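Long-range contacts in putative dehydratase (Mesorhizobium loti, PDB 2POZ), which is of unconfirmed function but belongs to the mandelate racemase/muconate lactonizing branch of the enolase superfamily and is probably a lyase, perhaps a dehydratase: residues H171-I182 and S207-T215; D238-S246 and K267-G275. All blocks are in the same frame, centred on the assembly; numbering follows the deposited sequence.

Contact 1. Residues H171-I182 and S207-T215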
loop_
_atom_site.group_PDB
_atom_site.type_symbol
_atom_site.label_atom_id
_atom_site.label_comp_id
_atom_site.label_asym_id
_atom_site.label_seq_id
_atom_site.Cartn_x
_atom_site.Cartn_y
_atom_site.Cartn_z
ATOM N N HIS A 171 -27.629 -17.946 18.364
ATOM C CA HIS A 171 -26.348 -17.297 18.111
ATOM C C HIS A 171 -26.199 -15.982 18.875
ATOM O O HIS A 171 -27.154 -15.464 19.460
ATOM C CB HIS A 171 -26.168 -17.004 16.616
ATOM C CG HIS A 171 -25.982 -18.225 15.772
ATOM N ND1 HIS A 171 -27.034 -19.021 15.367
ATOM C CD2 HIS A 171 -24.863 -18.794 15.266
ATOM C CE1 HIS A 171 -26.569 -20.028 14.648
ATOM N NE2 HIS A 171 -25.254 -19.914 14.574
ATOM N N VAL A 172 -24.988 -15.439 18.832
ATOM C CA VAL A 172 -24.673 -14.181 19.485
ATOM C C VAL A 172 -25.560 -13.056 18.963
ATOM O O VAL A 172 -25.852 -12.976 17.768
ATOM C CB VAL A 172 -23.200 -13.780 19.231
ATOM C CG1 VAL A 172 -22.955 -12.363 19.719
ATOM C CG2 VAL A 172 -22.260 -14.756 19.934
ATOM N N THR A 173 -25.986 -12.187 19.871
ATOM C CA THR A 173 -26.802 -11.048 19.494
ATOM C C THR A 173 -25.933 -9.787 19.457
ATOM O O THR A 173 -25.179 -9.502 20.392
ATOM C CB THR A 173 -27.977 -10.842 20.482
ATOM O OG1 THR A 173 -28.939 -11.890 20.299
ATOM C CG2 THR A 173 -28.655 -9.491 20.238
ATOM N N ARG A 174 -26.031 -9.059 18.348
ATOM C CA ARG A 174 -25.296 -7.817 18.134
ATOM C C ARG A 174 -23.805 -7.870 18.496
ATOM O O ARG A 174 -23.259 -6.922 19.074
ATOM C CB ARG A 174 -26.003 -6.679 18.892
ATOM C CG ARG A 174 -27.467 -6.495 18.464
ATOM C CD ARG A 174 -28.143 -5.341 19.194
ATOM N NE ARG A 174 -28.814 -5.746 20.426
ATOM C CZ ARG A 174 -29.981 -6.385 20.482
ATOM N NH1 ARG A 174 -30.632 -6.711 19.377
ATOM N NH2 ARG A 174 -30.511 -6.680 21.659
ATOM N N ARG A 175 -23.156 -8.979 18.144
ATOM C CA ARG A 175 -21.725 -9.172 18.386
ATOM C C ARG A 175 -21.324 -8.864 19.822
ATOM O O ARG A 175 -20.201 -8.421 20.066
ATOM C CB ARG A 175 -20.912 -8.265 17.454
ATOM C CG ARG A 175 -21.243 -8.401 15.976
ATOM C CD ARG A 175 -20.597 -7.275 15.174
ATOM N NE ARG A 175 -20.960 -7.336 13.764
ATOM C CZ ARG A 175 -20.757 -6.349 12.896
ATOM N NH1 ARG A 175 -20.192 -5.215 13.292
ATOM N NH2 ARG A 175 -21.130 -6.492 11.631
ATOM N N SER A 176 -22.227 -9.109 20.767
ATOM C CA SER A 176 -21.954 -8.793 22.165
ATOM C C SER A 176 -22.371 -9.861 23.163
ATOM O O SER A 176 -23.398 -10.512 22.997
ATOM C CB SER A 176 -22.660 -7.489 22.546
ATOM O OG SER A 176 -22.314 -6.440 21.662
HETATM N N MSE A 177 -21.565 -10.012 24.210
HETATM C CA MSE A 177 -21.844 -10.962 25.280
HETATM C C MSE A 177 -21.313 -10.360 26.568
HETATM O O MSE A 177 -20.316 -9.646 26.549
HETATM C CB MSE A 177 -21.136 -12.291 25.043
HETATM C CG MSE A 177 -21.474 -12.976 23.746
HETATM SE SE MSE A 177 -20.436 -14.598 23.619
HETATM C CE MSE A 177 -18.689 -13.861 23.972
ATOM N N SER A 178 -21.977 -10.647 27.683
ATOM C CA SER A 178 -21.537 -10.124 28.975
ATOM C C SER A 178 -20.239 -10.820 29.366
ATOM O O SER A 178 -19.881 -11.852 28.792
ATOM C CB SER A 178 -22.588 -10.402 30.050
ATOM O OG SER A 178 -22.707 -11.798 30.278
ATOM N N ALA A 179 -19.533 -10.248 30.338
ATOM C CA ALA A 179 -18.283 -10.829 30.812
ATOM C C ALA A 179 -18.546 -12.251 31.304
ATOM O O ALA A 179 -17.706 -13.140 31.143
ATOM C CB ALA A 179 -17.703 -9.979 31.948
ATOM N N GLU A 180 -19.718 -12.461 31.898
ATOM C CA GLU A 180 -20.083 -13.773 32.413
ATOM C C GLU A 180 -20.263 -14.765 31.264
ATOM O O GLU A 180 -19.836 -15.915 31.354
ATOM C CB GLU A 180 -21.375 -13.687 33.235
ATOM C CG GLU A 180 -21.363 -12.589 34.303
ATOM C CD GLU A 180 -22.263 -11.403 33.952
ATOM O OE1 GLU A 180 -23.502 -11.517 34.128
ATOM O OE2 GLU A 180 -21.734 -10.360 33.498
ATOM N N ALA A 181 -20.906 -14.320 30.189
ATOM C CA ALA A 181 -21.125 -15.187 29.031
ATOM C C ALA A 181 -19.790 -15.521 28.367
ATOM O O ALA A 181 -19.558 -16.660 27.963
ATOM C CB ALA A 181 -22.060 -14.512 28.034
ATOM N N ILE A 182 -18.912 -14.529 28.264
ATOM C CA ILE A 182 -17.605 -14.739 27.652
ATOM C C ILE A 182 -16.794 -15.771 28.450
ATOM O O ILE A 182 -16.138 -16.632 27.872
ATOM C CB ILE A 182 -16.812 -13.405 27.554
ATOM C CG1 ILE A 182 -17.516 -12.460 26.581
ATOM C CG2 ILE A 182 -15.392 -13.661 27.073
ATOM C CD1 ILE A 182 -16.810 -11.121 26.370
ATOM N N SER A 207 -18.764 -18.475 14.159
ATOM C CA SER A 207 -19.891 -18.069 13.321
ATOM C C SER A 207 -20.115 -16.559 13.322
ATOM O O SER A 207 -21.242 -16.100 13.474
ATOM C CB SER A 207 -21.169 -18.783 13.800
ATOM O OG SER A 207 -22.189 -18.773 12.813
ATOM N N GLY A 208 -19.041 -15.790 13.152
ATOM C CA GLY A 208 -19.166 -14.343 13.135
ATOM C C GLY A 208 -18.470 -13.656 14.298
ATOM O O GLY A 208 -18.005 -12.517 14.168
ATOM N N GLY A 209 -18.411 -14.344 15.437
ATOM C CA GLY A 209 -17.758 -13.805 16.617
ATOM C C GLY A 209 -18.386 -12.573 17.243
ATOM O O GLY A 209 -19.587 -12.331 17.142
ATOM N N LEU A 210 -17.547 -11.788 17.903
ATOM C CA LEU A 210 -17.974 -10.568 18.568
ATOM C C LEU A 210 -17.290 -9.416 17.838
ATOM O O LEU A 210 -16.981 -9.532 16.653
ATOM C CB LEU A 210 -17.511 -10.603 20.023
ATOM C CG LEU A 210 -17.757 -11.913 20.777
ATOM C CD1 LEU A 210 -17.110 -11.816 22.153
ATOM C CD2 LEU A 210 -19.252 -12.188 20.890
ATOM N N THR A 211 -17.070 -8.302 18.531
ATOM C CA THR A 211 -16.361 -7.193 17.914
ATOM C C THR A 211 -14.905 -7.650 17.873
ATOM O O THR A 211 -14.514 -8.570 18.598
ATOM C CB THR A 211 -16.504 -5.881 18.722
ATOM O OG1 THR A 211 -16.342 -6.144 20.122
ATOM C CG2 THR A 211 -17.877 -5.272 18.482
ATOM N N THR A 212 -14.109 -7.016 17.023
ATOM C CA THR A 212 -12.715 -7.390 16.840
ATOM C C THR A 212 -11.902 -7.542 18.113
ATOM O O THR A 212 -11.275 -8.580 18.327
ATOM C CB THR A 212 -12.018 -6.394 15.896
ATOM O OG1 THR A 212 -12.727 -6.364 14.651
ATOM C CG2 THR A 212 -10.578 -6.823 15.624
ATOM N N ASP A 213 -11.920 -6.519 18.959
ATOM C CA ASP A 213 -11.160 -6.558 20.201
ATOM C C ASP A 213 -11.477 -7.777 21.086
ATOM O O ASP A 213 -10.570 -8.520 21.473
ATOM C CB ASP A 213 -11.369 -5.246 20.979
ATOM C CG ASP A 213 -12.849 -4.927 21.245
ATOM O OD1 ASP A 213 -13.737 -5.483 20.559
ATOM O OD2 ASP A 213 -13.122 -4.099 22.142
ATOM N N GLU A 214 -12.753 -7.995 21.384
ATOM C CA GLU A 214 -13.136 -9.117 22.228
ATOM C C GLU A 214 -12.886 -10.467 21.564
ATOM O O GLU A 214 -12.590 -11.448 22.241
ATOM C CB GLU A 214 -14.603 -8.995 22.645
ATOM C CG GLU A 214 -14.884 -7.868 23.630
ATOM C CD GLU A 214 -13.991 -7.923 24.866
ATOM O OE1 GLU A 214 -13.790 -9.024 25.427
ATOM O OE2 GLU A 214 -13.492 -6.857 25.283
ATOM N N THR A 215 -12.985 -10.521 20.238
ATOM C CA THR A 215 -12.745 -11.774 19.532
ATOM C C THR A 215 -11.270 -12.156 19.655
ATOM O O THR A 215 -10.933 -13.310 19.912
ATOM C CB THR A 215 -13.130 -11.667 18.046
ATOM O OG1 THR A 215 -14.556 -11.573 17.933
ATOM C CG2 THR A 215 -12.635 -12.885 17.280
HETATM O O HOH W 1 -18.153 -7.406 21.494
#

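Contact 2. Residues D238-S246 and K267-G275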
loop_
_atom_site.group_PDB
_atom_site.type_symbol
_atom_site.label_atom_id
_atom_site.label_comp_id
_atom_site.label_asym_id
_atom_site.label_seq_id
_atom_site.Cartn_x
_atom_site.Cartn_y
_atom_site.Cartn_z
ATOM N N ASP A 238 -17.122 -8.361 6.865
ATOM C CA ASP A 238 -15.941 -7.548 7.169
ATOM C C ASP A 238 -14.592 -8.236 6.988
ATOM O O ASP A 238 -14.091 -8.882 7.911
ATOM C CB ASP A 238 -16.041 -7.029 8.605
ATOM C CG ASP A 238 -15.040 -5.925 8.901
ATOM O OD1 ASP A 238 -14.013 -5.833 8.189
ATOM O OD2 ASP A 238 -15.284 -5.158 9.855
ATOM N N ASN A 239 -13.992 -8.071 5.813
ATOM C CA ASN A 239 -12.693 -8.683 5.540
ATOM C C ASN A 239 -11.519 -7.906 6.135
ATOM O O ASN A 239 -10.404 -8.419 6.211
ATOM C CB ASN A 239 -12.489 -8.856 4.037
ATOM C CG ASN A 239 -13.398 -9.912 3.457
ATOM O OD1 ASN A 239 -13.651 -10.934 4.095
ATOM N ND2 ASN A 239 -13.892 -9.679 2.246
ATOM N N GLY A 240 -11.769 -6.666 6.538
ATOM C CA GLY A 240 -10.718 -5.875 7.149
ATOM C C GLY A 240 -10.482 -6.434 8.541
ATOM O O GLY A 240 -9.341 -6.606 8.978
ATOM N N ALA A 241 -11.573 -6.717 9.250
ATOM C CA ALA A 241 -11.467 -7.283 10.586
ATOM C C ALA A 241 -10.798 -8.654 10.476
ATOM O O ALA A 241 -9.980 -9.018 11.318
ATOM C CB ALA A 241 -12.849 -7.416 11.219
ATOM N N LEU A 242 -11.139 -9.410 9.432
ATOM C CA LEU A 242 -10.553 -10.735 9.235
ATOM C C LEU A 242 -9.028 -10.677 9.169
ATOM O O LEU A 242 -8.346 -11.491 9.796
ATOM C CB LEU A 242 -11.095 -11.386 7.958
ATOM C CG LEU A 242 -10.566 -12.783 7.604
ATOM C CD1 LEU A 242 -10.820 -13.756 8.753
ATOM C CD2 LEU A 242 -11.258 -13.283 6.340
ATOM N N LYS A 243 -8.484 -9.722 8.417
ATOM C CA LYS A 243 -7.030 -9.626 8.319
ATOM C C LYS A 243 -6.403 -9.187 9.638
ATOM O O LYS A 243 -5.391 -9.740 10.061
ATOM C CB LYS A 243 -6.601 -8.668 7.203
ATOM C CG LYS A 243 -5.076 -8.607 7.075
ATOM C CD LYS A 243 -4.606 -8.303 5.668
ATOM C CE LYS A 243 -3.095 -8.493 5.560
ATOM N NZ LYS A 243 -2.676 -9.880 5.953
ATOM N N VAL A 244 -6.999 -8.193 10.285
ATOM C CA VAL A 244 -6.491 -7.704 11.561
ATOM C C VAL A 244 -6.460 -8.849 12.570
ATOM O O VAL A 244 -5.469 -9.046 13.284
ATOM C CB VAL A 244 -7.381 -6.572 12.114
ATOM C CG1 VAL A 244 -6.941 -6.200 13.524
ATOM C CG2 VAL A 244 -7.295 -5.359 11.198
ATOM N N ILE A 245 -7.551 -9.605 12.624
ATOM C CA ILE A 245 -7.635 -10.723 13.543
ATOM C C ILE A 245 -6.544 -11.755 13.252
ATOM O O ILE A 245 -5.878 -12.216 14.168
ATOM C CB ILE A 245 -9.039 -11.380 13.480
ATOM C CG1 ILE A 245 -10.076 -10.418 14.082
ATOM C CG2 ILE A 245 -9.038 -12.715 14.229
ATOM C CD1 ILE A 245 -11.521 -10.808 13.800
ATOM N N SER A 246 -6.345 -12.103 11.983
ATOM C CA SER A 246 -5.322 -13.084 11.632
ATOM C C SER A 246 -3.921 -12.674 12.096
ATOM O O SER A 246 -3.101 -13.525 12.444
ATOM C CB SER A 246 -5.300 -13.329 10.118
ATOM O OG SER A 246 -4.849 -12.189 9.406
ATOM N N LYS A 267 -11.647 -12.217 -2.913
ATOM C CA LYS A 267 -11.508 -11.255 -1.817
ATOM C C LYS A 267 -10.803 -11.894 -0.613
ATOM O O LYS A 267 -10.040 -11.236 0.091
ATOM C CB LYS A 267 -12.888 -10.713 -1.404
ATOM C CG LYS A 267 -13.506 -9.738 -2.436
ATOM C CD LYS A 267 -15.006 -9.482 -2.204
ATOM C CE LYS A 267 -15.858 -10.713 -2.601
ATOM N NZ LYS A 267 -17.352 -10.491 -2.626
ATOM N N ILE A 268 -11.049 -13.180 -0.391
ATOM C CA ILE A 268 -10.418 -13.887 0.714
ATOM C C ILE A 268 -8.949 -14.187 0.394
ATOM O O ILE A 268 -8.058 -13.929 1.203
ATOM C CB ILE A 268 -11.131 -15.223 1.007
ATOM C CG1 ILE A 268 -12.588 -14.966 1.418
ATOM C CG2 ILE A 268 -10.374 -15.995 2.099
ATOM C CD1 ILE A 268 -12.754 -14.019 2.595
ATOM N N PHE A 269 -8.706 -14.737 -0.791
ATOM C CA PHE A 269 -7.356 -15.085 -1.209
ATOM C C PHE A 269 -6.393 -13.916 -1.095
ATOM O O PHE A 269 -5.311 -14.044 -0.523
ATOM C CB PHE A 269 -7.375 -15.603 -2.649
ATOM C CG PHE A 269 -8.161 -16.868 -2.822
ATOM C CD1 PHE A 269 -8.759 -17.170 -4.039
ATOM C CD2 PHE A 269 -8.296 -17.764 -1.766
ATOM C CE1 PHE A 269 -9.487 -18.349 -4.200
ATOM C CE2 PHE A 269 -9.020 -18.944 -1.921
ATOM C CZ PHE A 269 -9.615 -19.236 -3.141
ATOM N N GLU A 270 -6.802 -12.771 -1.624
ATOM C CA GLU A 270 -5.955 -11.591 -1.603
ATOM C C GLU A 270 -5.626 -11.069 -0.210
ATOM O O GLU A 270 -4.698 -10.287 -0.051
ATOM C CB GLU A 270 -6.580 -10.485 -2.450
ATOM C CG GLU A 270 -6.768 -10.904 -3.906
ATOM C CD GLU A 270 -7.033 -9.731 -4.834
ATOM O OE1 GLU A 270 -7.813 -8.832 -4.455
ATOM O OE2 GLU A 270 -6.463 -9.719 -5.952
ATOM N N LEU A 271 -6.379 -11.496 0.797
ATOM C CA LEU A 271 -6.106 -11.060 2.162
ATOM C C LEU A 271 -4.949 -11.860 2.741
ATOM O O LEU A 271 -4.205 -11.364 3.587
ATOM C CB LEU A 271 -7.324 -11.270 3.061
ATOM C CG LEU A 271 -8.616 -10.524 2.742
ATOM C CD1 LEU A 271 -9.702 -10.997 3.703
ATOM C CD2 LEU A 271 -8.394 -9.027 2.856
ATOM N N GLN A 272 -4.811 -13.099 2.283
ATOM C CA GLN A 272 -3.774 -13.988 2.787
ATOM C C GLN A 272 -3.802 -13.962 4.310
ATOM O O GLN A 272 -2.776 -13.803 4.971
ATOM C CB GLN A 272 -2.404 -13.566 2.270
ATOM C CG GLN A 272 -1.874 -14.510 1.211
ATOM C CD GLN A 272 -0.667 -13.963 0.483
ATOM O OE1 GLN A 272 -0.030 -14.675 -0.288
ATOM N NE2 GLN A 272 -0.349 -12.688 0.719
ATOM N N ALA A 273 -5.003 -14.118 4.852
ATOM C CA ALA A 273 -5.211 -14.117 6.289
ATOM C C ALA A 273 -5.692 -15.488 6.758
ATOM O O ALA A 273 -5.561 -15.827 7.933
ATOM C CB ALA A 273 -6.231 -13.051 6.659
ATOM N N CYS A 274 -6.235 -16.271 5.828
ATOM C CA CYS A 274 -6.766 -17.604 6.121
ATOM C C CYS A 274 -5.849 -18.708 5.624
ATOM O O CYS A 274 -5.135 -18.540 4.638
ATOM C CB CYS A 274 -8.141 -17.782 5.450
ATOM S SG CYS A 274 -9.356 -16.544 5.953
ATOM N N GLY A 275 -5.888 -19.845 6.304
ATOM C CA GLY A 275 -5.084 -20.978 5.893
ATOM C C GLY A 275 -6.002 -22.077 5.384
ATOM O O GLY A 275 -5.550 -23.064 4.797
HETATM O O HOH W 2 -2.063 -12.302 8.029
#

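Contact 1. Residues H171-I182 and S207-T215
Leu-210 pushes its forked end into the loop 171-178, where Val-172 and selenomethionine Met-177 both touch its CD2 branch. Val-172 lays CG1 against CD2 of Leu-210 at 3.9 Å, and the two side chains cross at about a right angle. Met-177 also runs across the leucine: with CG beside the backbone N (chi1 -58°) and the chain extended at chi2, CG and SE lie across Leu-210 CD2, 3.7 Å from CG. Ile-182, in the first turn of helix 179-196, adds its CD1, crossing Glu-214 at about a right angle with OE1 of Glu-214 3.8 Å from that methyl. The carboxylate is engaged through OE2, in salt bridges to Arg-217 and to Arg-303 of a second subunit.

Next to this apolar cluster the backbones come together, nearest at Arg-175 and Leu-210. Residues 207-211 are the beta-alpha loop from barrel strand 201-205 into helix 212-222 of the enolase-type domain, packed here on the loop leading into helix 179-196. Arg-175 sets CB 3.8 Å from the carbonyl carbon of Leu-210, while its extended chain leads the guanidinium away to Glu-298 O of the second subunit. Its own carbonyl O receives a weak, bent bond from Thr-211 N (3.5 Å, 120°) and a firmer one from a water at 2.7 Å, which also donates to Thr-211 OG1. Apolar contacts round Leu-210 thus lie beside a water-bridged backbone contact, while the charged ends of Arg-175 and Glu-214 also find partners on the second subunit.

Contact 2. Residues D238-S246 and K267-G275
Helix 239-248 runs alongside the end of helix 261-269 and the turn that follows it, the backbones drawing in from 7.5 Å between the CA atoms of Asn-239 and Ile-268 to 5.3 Å between those of Lys-243 and Ala-273. Asn-239 lies across Leu-271, its CB 3.5 Å from Leu-271 CD1, and rests OD1 against the CD1 methyl of Ile-268. One turn on, with CG of Leu-242 anti to the backbone N (chi1 180°) and chi2 at 57°, CD2 comes to both Leu-271 CD1 and Cys-274 SG, 3.8 Å from SG. These are neighbouring outer helices of the enolase-type barrel domain, and Leu-242 and Ile-268 also reach inward to strand 253-255. Lys-243 stretches past the turn, then bends at its last torsion to bring NZ 3.2 Å from Leu-271 O, meeting the carbonyl almost end-on at 171°. A methionine here would remove the charged donor and is likely to leave Leu-271 O without this bond across the contact. Ser-246 spends its hydroxyl on its own helix, OG donating to Lys-243 O at 2.6 Å; a water donates to that OG and, weakly, to Gln-272 O, while Ala-273 tucks its methyl against the serine.

In the fold
Contact 1 closes before contact 2 opens along the chain, and their centres lie 19 Å apart within the same enolase C-terminal-like domain. Contact 1 lies at the loop that leaves strand 201-205, contact 2 among the helices outside the parallel sheet, whose strands 201-205, 227-231, 253-255 and 276-277 alternate with helices 212-222, 239-248 and 261-269. Contact 1 joins the start of helix 212-222 to the loop leading into helix 179-196; contact 2 joins helix 239-248 to the end of helix 261-269 and the turn after it. Thr-212 packs on Ala-241 and Ile-245, so helices 212-222 and 239-248 pack side by side and link the two contacts. Each also touches the third subunit, which places this region at interfaces of the octamer.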